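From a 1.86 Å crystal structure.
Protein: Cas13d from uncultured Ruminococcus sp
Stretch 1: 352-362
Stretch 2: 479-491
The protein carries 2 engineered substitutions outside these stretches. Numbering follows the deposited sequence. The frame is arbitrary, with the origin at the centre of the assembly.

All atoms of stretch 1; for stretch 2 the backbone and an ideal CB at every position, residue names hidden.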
# COMPACT_ATOMS: atom_id res chain seq x y z
N GLU A 352 16.14 -35.16 -1.53
CA GLU A 352 15.12 -36.11 -2.04
C GLU A 352 14.13 -35.34 -2.90
O GLU A 352 13.78 -34.22 -2.54
CB GLU A 352 14.35 -36.71 -0.88
CG GLU A 352 15.24 -37.37 0.14
CD GLU A 352 15.59 -38.79 -0.25
OE1 GLU A 352 16.68 -38.99 -0.81
OE2 GLU A 352 14.77 -39.67 -0.01
N ALA A 353 13.60 -35.96 -3.94
CA ALA A 353 12.67 -35.29 -4.87
C ALA A 353 11.42 -34.80 -4.14
O ALA A 353 10.97 -33.70 -4.43
CB ALA A 353 12.32 -36.25 -5.97
N ASP A 354 10.89 -35.59 -3.21
CA ASP A 354 9.67 -35.19 -2.46
C ASP A 354 9.96 -33.93 -1.65
O ASP A 354 9.09 -33.11 -1.53
CB ASP A 354 9.26 -36.27 -1.47
CG ASP A 354 8.49 -37.40 -2.12
OD1 ASP A 354 8.42 -37.42 -3.36
OD2 ASP A 354 8.00 -38.26 -1.38
N ASP A 355 11.14 -33.86 -1.06
CA ASP A 355 11.56 -32.69 -0.26
C ASP A 355 11.62 -31.46 -1.16
O ASP A 355 11.16 -30.43 -0.75
CB ASP A 355 12.95 -32.93 0.30
CG ASP A 355 13.16 -32.21 1.60
OD1 ASP A 355 12.16 -31.91 2.25
OD2 ASP A 355 14.32 -31.95 1.94
N ILE A 356 12.18 -31.61 -2.35
CA ILE A 356 12.30 -30.47 -3.30
C ILE A 356 10.91 -29.99 -3.68
O ILE A 356 10.71 -28.80 -3.74
CB ILE A 356 13.13 -30.91 -4.51
CG1 ILE A 356 14.60 -31.08 -4.12
CG2 ILE A 356 12.97 -29.95 -5.67
CD1 ILE A 356 15.41 -31.80 -5.14
N ILE A 357 9.99 -30.92 -3.91
CA ILE A 357 8.62 -30.54 -4.32
C ILE A 357 7.95 -29.75 -3.19
O ILE A 357 7.34 -28.75 -3.47
CB ILE A 357 7.82 -31.78 -4.74
CG1 ILE A 357 8.37 -32.35 -6.05
CG2 ILE A 357 6.35 -31.47 -4.84
CD1 ILE A 357 7.89 -33.75 -6.37
N ARG A 358 8.10 -30.21 -1.95
CA ARG A 358 7.50 -29.49 -0.81
C ARG A 358 8.14 -28.10 -0.67
O ARG A 358 7.42 -27.15 -0.46
CB ARG A 358 7.57 -30.35 0.44
CG ARG A 358 6.70 -31.59 0.33
CD ARG A 358 6.51 -32.33 1.63
NE ARG A 358 7.78 -32.79 2.14
CZ ARG A 358 8.19 -34.05 2.11
NH1 ARG A 358 7.39 -35.00 1.65
NH2 ARG A 358 9.39 -34.37 2.55
N LEU A 359 9.46 -28.03 -0.81
CA LEU A 359 10.16 -26.73 -0.71
C LEU A 359 9.70 -25.79 -1.83
O LEU A 359 9.57 -24.62 -1.59
CB LEU A 359 11.67 -26.94 -0.74
CG LEU A 359 12.28 -27.43 0.56
CD1 LEU A 359 13.66 -28.01 0.33
CD2 LEU A 359 12.34 -26.32 1.59
N TYR A 360 9.52 -26.33 -3.03
CA TYR A 360 9.08 -25.51 -4.18
C TYR A 360 7.68 -24.96 -3.95
O TYR A 360 7.43 -23.82 -4.27
CB TYR A 360 9.27 -26.23 -5.51
CG TYR A 360 9.24 -25.28 -6.67
CD1 TYR A 360 10.34 -24.52 -6.99
CD2 TYR A 360 8.10 -25.11 -7.43
CE1 TYR A 360 10.33 -23.63 -8.04
CE2 TYR A 360 8.07 -24.23 -8.49
CZ TYR A 360 9.19 -23.49 -8.80
OH TYR A 360 9.17 -22.63 -9.84
N TYR A 361 6.79 -25.77 -3.38
CA TYR A 361 5.44 -25.27 -3.08
C TYR A 361 5.58 -24.11 -2.08
O TYR A 361 4.89 -23.14 -2.21
CB TYR A 361 4.52 -26.35 -2.50
CG TYR A 361 3.13 -25.86 -2.20
CD1 TYR A 361 2.16 -25.85 -3.17
CD2 TYR A 361 2.80 -25.37 -0.95
CE1 TYR A 361 0.89 -25.37 -2.92
CE2 TYR A 361 1.54 -24.89 -0.69
CZ TYR A 361 0.57 -24.90 -1.67
OH TYR A 361 -0.68 -24.44 -1.43
N ASP A 362 6.47 -24.27 -1.11
CA ASP A 362 6.69 -23.21 -0.11
C ASP A 362 7.21 -21.96 -0.82
O ASP A 362 6.66 -20.91 -0.62
CB ASP A 362 7.72 -23.66 0.93
CG ASP A 362 8.09 -22.62 1.97
OD1 ASP A 362 8.12 -21.45 1.66
OD2 ASP A 362 8.37 -23.03 3.08
N UNK A 479 6.11 -38.25 -13.36
CA UNK A 479 5.51 -39.30 -12.52
C UNK A 479 5.70 -38.96 -11.04
O UNK A 479 6.54 -39.59 -10.40
CB UNK A 479 6.13 -40.66 -12.83
N UNK A 480 4.98 -37.96 -10.56
CA UNK A 480 5.01 -37.62 -9.12
C UNK A 480 3.55 -37.51 -8.67
O UNK A 480 2.75 -37.01 -9.42
CB UNK A 480 5.78 -36.32 -8.85
N UNK A 481 3.25 -38.07 -7.52
CA UNK A 481 1.87 -38.02 -6.99
C UNK A 481 1.61 -36.62 -6.47
O UNK A 481 2.38 -36.16 -5.65
CB UNK A 481 1.65 -39.06 -5.89
N UNK A 482 0.49 -36.04 -6.87
CA UNK A 482 0.04 -34.69 -6.45
C UNK A 482 -0.25 -34.70 -4.94
O UNK A 482 -0.09 -33.67 -4.31
CB UNK A 482 -1.20 -34.26 -7.23
N UNK A 483 -0.54 -35.87 -4.39
CA UNK A 483 -0.92 -36.06 -2.96
C UNK A 483 0.28 -35.83 -2.04
O UNK A 483 0.08 -35.65 -0.86
CB UNK A 483 -1.48 -37.47 -2.73
N UNK A 484 1.47 -35.70 -2.61
CA UNK A 484 2.73 -35.45 -1.85
C UNK A 484 2.60 -34.13 -1.09
O UNK A 484 3.18 -33.99 -0.03
CB UNK A 484 3.94 -35.41 -2.78
N UNK A 485 1.84 -33.20 -1.67
CA UNK A 485 1.69 -31.82 -1.14
C UNK A 485 0.46 -31.69 -0.25
O UNK A 485 0.25 -30.61 0.23
CB UNK A 485 1.60 -30.81 -2.29
N UNK A 486 -0.25 -32.77 0.04
CA UNK A 486 -1.50 -32.64 0.83
C UNK A 486 -1.21 -31.98 2.18
O UNK A 486 -2.06 -31.27 2.67
CB UNK A 486 -2.15 -34.01 1.05
N UNK A 487 -0.08 -32.30 2.78
CA UNK A 487 0.29 -31.71 4.10
C UNK A 487 0.70 -30.24 4.00
O UNK A 487 0.68 -29.59 5.02
CB UNK A 487 1.44 -32.50 4.73
N UNK A 488 1.18 -29.79 2.84
CA UNK A 488 1.69 -28.40 2.69
C UNK A 488 0.66 -27.44 2.12
O UNK A 488 0.77 -26.27 2.39
CB UNK A 488 2.92 -28.39 1.79
N UNK A 489 -0.33 -27.94 1.39
CA UNK A 489 -1.29 -27.08 0.68
C UNK A 489 -2.07 -26.18 1.63
O UNK A 489 -2.48 -26.62 2.69
CB UNK A 489 -2.27 -27.94 -0.13
N UNK A 490 -2.27 -24.94 1.19
CA UNK A 490 -3.06 -23.95 1.94
C UNK A 490 -4.46 -23.93 1.34
O UNK A 490 -4.57 -23.82 0.15
CB UNK A 490 -2.42 -22.56 1.89
N UNK A 491 -5.48 -24.04 2.18
CA UNK A 491 -6.89 -24.08 1.75
C UNK A 491 -7.67 -22.93 2.40
O UNK A 491 -7.24 -22.44 3.42
CB UNK A 491 -7.53 -25.42 2.11

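Stretch 1 is a helix from Ala 353 onward, and it turns Ala 353, Ile 357 and Tyr 361 toward stretch 2.

Position 479 has no atom of stretch 1 within 5.5 Å of its ideal CB. Almost any residue suits. It is Asp 479.

At 480 the backbone is extended and CA-to-CB points toward the helix. The ideal CB lies 4.2 Å from Ile 357 CD1, with Ala 353 further along. A large apolar side chain, aliphatic or aromatic, would suit. It is Phe 480. Ile 357 CD1 sits over one ring face, 4.1 Å from the centroid in a CH-pi contact. Phe 480 CZ reaches Ala 353 CB at 3.7 Å.

Positions 481, 482 and 483 have no visible neighbour in stretch 1, so polar residues are easily accepted. They are Asp 481, Glu 482 and Lys 483.

Position 484 has helical angles, and its CB points toward the helix. The ideal CB is 4.9 Å from Asp 354 OD1 and 5.1 Å from Ile 357 CG2. A medium aliphatic residue would fill the gap; a polar one could address the carboxylate. It is Ile 484. Its CG2 lies 4.2 Å from Ile 357 CG2, and its CD1 packs 3.3 Å from Asp 354 OD1.

At 485 CA-to-CB points sideways, with Tyr 361 CD1 5.1 Å and Ile 357 CG2 5.4 Å from the ideal CB of 485. A longer apolar chain, such as Leu or Met, could reach them. It is Leu 485. Its CD2 lies 3.8 Å from both Ile 357 CG2 and Tyr 361 CB.

Positions 486 and 487 leave open space and suit small or polar residues. They are Asp 486 and Ser 487.

At 488 the CB points toward the helix, 4.1 Å from Tyr 361 CD2 and 5.2 Å from Arg 358 CG. An acid could answer the arginine; a flexible apolar chain could cover the ring. It is Glu 488. Its OE2 accepts a hydrogen bond from Ser 487 OG at 2.9 Å. Arg 358 NE is 4.4 Å from Glu 488 OE2, too far for a salt bridge.

At 489 and 490 both CBs point sideways, near Tyr 361 OH. The 490 amide can bond that hydroxyl whatever non-proline side chain follows, so many residues fit. They are Lys 489 and Lys 490. Lys 490 N donates to Tyr 361 OH at 3.1 Å.

Position 491 is unconstrained by stretch 1. It is Asn 491.

Stretch 2, residues 479-491: DFDEKILDSEKKN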
# COMPACT_ATOMS: atom_id res chain seq x y z
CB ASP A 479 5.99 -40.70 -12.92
CG ASP A 479 5.09 -41.81 -12.41
OD1 ASP A 479 3.85 -41.71 -12.59
OD2 ASP A 479 5.63 -42.77 -11.83
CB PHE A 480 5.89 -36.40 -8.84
CG PHE A 480 7.36 -36.69 -8.78
CD1 PHE A 480 7.92 -37.28 -7.67
CD2 PHE A 480 8.18 -36.40 -9.85
CE1 PHE A 480 9.27 -37.57 -7.63
CE2 PHE A 480 9.54 -36.68 -9.80
CZ PHE A 480 10.08 -37.26 -8.69
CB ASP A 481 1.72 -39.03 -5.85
CG ASP A 481 0.29 -39.41 -5.53
OD1 ASP A 481 -0.62 -38.78 -6.06
OD2 ASP A 481 0.11 -40.33 -4.74
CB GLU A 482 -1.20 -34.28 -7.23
CG GLU A 482 -1.64 -32.85 -6.99
CD GLU A 482 -0.58 -31.78 -7.21
OE1 GLU A 482 0.32 -31.99 -8.03
OE2 GLU A 482 -0.67 -30.75 -6.54
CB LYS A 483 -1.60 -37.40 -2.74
CG LYS A 483 -2.80 -37.63 -3.64
CD LYS A 483 -3.96 -38.24 -2.95
CE LYS A 483 -5.10 -38.56 -3.90
NZ LYS A 483 -5.92 -39.70 -3.42
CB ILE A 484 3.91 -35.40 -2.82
CG1 ILE A 484 4.37 -36.79 -3.24
CG2 ILE A 484 5.05 -34.59 -2.27
CD1 ILE A 484 5.37 -36.76 -4.36
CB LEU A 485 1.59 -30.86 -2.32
CG LEU A 485 2.88 -30.68 -3.11
CD1 LEU A 485 2.63 -29.86 -4.35
CD2 LEU A 485 3.96 -30.05 -2.25
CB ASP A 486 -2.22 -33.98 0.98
CG ASP A 486 -3.09 -34.33 -0.20
OD1 ASP A 486 -3.23 -33.50 -1.09
OD2 ASP A 486 -3.63 -35.44 -0.21
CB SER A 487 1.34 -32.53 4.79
OG SER A 487 2.48 -32.67 3.99
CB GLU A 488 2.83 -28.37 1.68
CG GLU A 488 3.84 -29.48 1.88
CD GLU A 488 4.55 -29.49 3.21
OE1 GLU A 488 5.22 -28.51 3.52
OE2 GLU A 488 4.43 -30.49 3.93
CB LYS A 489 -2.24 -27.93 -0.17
CG LYS A 489 -1.69 -28.37 -1.52
CD LYS A 489 -2.67 -29.22 -2.27
CE LYS A 489 -2.26 -29.57 -3.69
NZ LYS A 489 -0.89 -29.12 -3.91
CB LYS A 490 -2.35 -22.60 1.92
CG LYS A 490 -1.17 -22.52 2.87
CD LYS A 490 -1.61 -22.22 4.28
CE LYS A 490 -1.04 -23.14 5.32
NZ LYS A 490 0.43 -23.01 5.45
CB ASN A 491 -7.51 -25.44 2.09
CG ASN A 491 -6.76 -26.60 1.47
OD1 ASN A 491 -6.21 -27.43 2.17
ND2 ASN A 491 -6.74 -26.66 0.16
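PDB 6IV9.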